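Local coordinates for protein short-chain dehydrogenase/reductase SDR (Paraburkholderia phymatum, PDB 5VA8) that binds NADP and, as a member of the short-chain dehydrogenase/reductase family, probably catalyses NADP(H)-dependent oxidation or reduction, at residues E78-A83 and P124-R129. Numbering follows the deposited sequence.
Sequences EGRAAA and PIELIR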
loop_
_atom_site.group_PDB
_atom_site.type_symbol
_atom_site.label_atom_id
_atom_site.label_comp_id
_atom_site.label_asym_id
_atom_site.label_seq_id
_atom_site.Cartn_x
_atom_site.Cartn_y
_atom_site.Cartn_z
ATOM N N GLU A 78 34.474 -9.985 -3.737
ATOM C CA GLU A 78 35.712 -9.399 -4.242
ATOM C C GLU A 78 35.450 -8.099 -4.984
ATOM O O GLU A 78 36.238 -7.148 -4.885
ATOM C CB GLU A 78 36.437 -10.386 -5.154
ATOM C CG GLU A 78 36.988 -11.621 -4.445
ATOM C CD GLU A 78 35.922 -12.663 -4.150
ATOM O OE1 GLU A 78 34.754 -12.493 -4.579
ATOM O OE2 GLU A 78 36.265 -13.660 -3.478
ATOM N N GLY A 79 34.360 -8.040 -5.748
ATOM C CA GLY A 79 34.038 -6.806 -6.446
ATOM C C GLY A 79 33.628 -5.701 -5.495
ATOM O O GLY A 79 34.042 -4.549 -5.654
ATOM N N ARG A 80 32.807 -6.030 -4.497
ATOM C CA ARG A 80 32.476 -5.043 -3.472
ATOM C C ARG A 80 33.737 -4.523 -2.804
ATOM O O ARG A 80 33.871 -3.318 -2.564
ATOM C CB ARG A 80 31.523 -5.650 -2.445
ATOM C CG ARG A 80 30.160 -5.950 -3.050
ATOM C CD ARG A 80 29.131 -6.374 -1.988
ATOM N NE ARG A 80 29.286 -7.747 -1.492
ATOM C CZ ARG A 80 28.767 -8.822 -2.087
ATOM N NH1 ARG A 80 28.095 -8.701 -3.232
ATOM N NH2 ARG A 80 28.916 -10.014 -1.541
ATOM N N ALA A 81 34.681 -5.415 -2.517
ATOM C CA ALA A 81 35.916 -4.983 -1.871
ATOM C C ALA A 81 36.720 -4.057 -2.772
ATOM O O ALA A 81 37.345 -3.102 -2.289
ATOM C CB ALA A 81 36.752 -6.197 -1.464
ATOM N N ALA A 82 36.735 -4.332 -4.082
ATOM C CA ALA A 82 37.481 -3.485 -5.013
ATOM C C ALA A 82 36.833 -2.114 -5.138
ATOM O O ALA A 82 37.527 -1.096 -5.255
ATOM C CB ALA A 82 37.567 -4.149 -6.386
ATOM N N ALA A 83 35.504 -2.076 -5.139
ATOM C CA ALA A 83 34.799 -0.801 -5.180
ATOM C C ALA A 83 35.087 0.013 -3.925
ATOM O O ALA A 83 35.366 1.215 -3.998
ATOM C CB ALA A 83 33.297 -1.043 -5.345
ATOM N N PRO A 124 23.164 -5.127 -2.557
ATOM C CA PRO A 124 22.902 -3.820 -1.932
ATOM C C PRO A 124 22.986 -3.845 -0.419
ATOM O O PRO A 124 23.484 -2.887 0.187
ATOM C CB PRO A 124 21.473 -3.480 -2.386
ATOM C CG PRO A 124 21.226 -4.310 -3.571
ATOM C CD PRO A 124 22.105 -5.523 -3.506
ATOM N N ILE A 125 22.497 -4.918 0.210
ATOM C CA ILE A 125 22.539 -5.028 1.671
ATOM C C ILE A 125 23.977 -5.038 2.172
ATOM O O ILE A 125 24.321 -4.364 3.159
ATOM C CB ILE A 125 21.764 -6.279 2.125
ATOM C CG1 ILE A 125 20.266 -6.067 1.900
ATOM C CG2 ILE A 125 22.032 -6.600 3.619
ATOM C CD1 ILE A 125 19.416 -7.309 2.156
ATOM N N GLU A 126 24.842 -5.807 1.514
ATOM C CA GLU A 126 26.224 -5.872 1.966
ATOM C C GLU A 126 26.959 -4.553 1.741
ATOM O O GLU A 126 27.843 -4.203 2.537
ATOM C CB GLU A 126 26.936 -7.035 1.279
ATOM C CG GLU A 126 26.475 -8.395 1.809
ATOM C CD GLU A 126 26.856 -8.626 3.266
ATOM O OE1 GLU A 126 27.929 -9.225 3.510
ATOM O OE2 GLU A 126 26.095 -8.205 4.169
ATOM N N LEU A 127 26.626 -3.811 0.680
ATOM C CA LEU A 127 27.280 -2.517 0.497
ATOM C C LEU A 127 26.800 -1.511 1.528
ATOM O O LEU A 127 27.588 -0.672 1.984
ATOM C CB LEU A 127 27.052 -1.989 -0.920
ATOM C CG LEU A 127 27.936 -2.690 -1.963
ATOM C CD1 LEU A 127 27.475 -2.403 -3.396
ATOM C CD2 LEU A 127 29.390 -2.274 -1.770
ATOM N N ILE A 128 25.521 -1.574 1.915
ATOM C CA ILE A 128 25.067 -0.754 3.037
ATOM C C ILE A 128 25.832 -1.126 4.298
ATOM O O ILE A 128 26.348 -0.257 5.007
ATOM C CB ILE A 128 23.549 -0.885 3.235
ATOM C CG1 ILE A 128 22.836 -0.238 2.047
ATOM C CG2 ILE A 128 23.135 -0.239 4.556
ATOM C CD1 ILE A 128 21.355 -0.511 1.972
ATOM N N ARG A 129 25.940 -2.425 4.587
ATOM C CA ARG A 129 26.631 -2.828 5.811
ATOM C C ARG A 129 28.070 -2.327 5.819
ATOM O O ARG A 129 28.592 -1.924 6.872
ATOM C CB ARG A 129 26.581 -4.350 5.968
ATOM C CG ARG A 129 27.095 -4.816 7.316
ATOM C CD ARG A 129 26.860 -6.296 7.550
ATOM N NE ARG A 129 27.623 -7.144 6.638
ATOM C CZ ARG A 129 28.915 -7.431 6.783
ATOM N NH1 ARG A 129 29.608 -6.925 7.798
ATOM N NH2 ARG A 129 29.518 -8.231 5.908
HETATM O O HOH W 1 29.654 -10.087 1.343
#
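Arg80 reaches across from helix 77-86 and lays its aliphatic chain against Leu127 and the base of Glu126 on helix 110-138. Its CD sits 3.9 Å from Leu127 CG, and its CG lies 4.0 Å from Leu127 CD2, so the apolar part of the arginine meets one branch and the fork of the leucine. The chain then bends at chi3 (-76°), which carries the guanidinium alongside Glu126: Arg80 NE is 3.7 Å from Glu126 CB, and Glu126 CG lies over one face of the group.

No direct bond joins the two charges. Arg80 NH2 and Glu126 OE1 stand 5.2 Å apart, with the guanidinium and carboxylate planes turned 73° against each other. In the Glu126 conformer described here, one of two modelled, a water accepts from Arg80 NH2 and donates to Glu126 OE1 (2.9 Å). In that conformer Arg129 of the same helix also orients the carboxylate side-on, Arg129 NH2 to Glu126 OE1 at 3.0 Å and Arg129 NE to Glu126 OE2 at 3.1 Å. Both bonds are nearly straight, yet meet the syn sides 33° out of the carboxylate plane.

On the sheet side, Leu127 also touches Leu93 and Asn95 of strand 92-95, and Ile74. Helix 77-86 links strands 67-71 and 92-95, helix 110-138 links 92-95 and 141-146; the contact thus packs consecutive beta-alpha-beta crossover helices on one side of the parallel sheet of an SDR Rossmann fold.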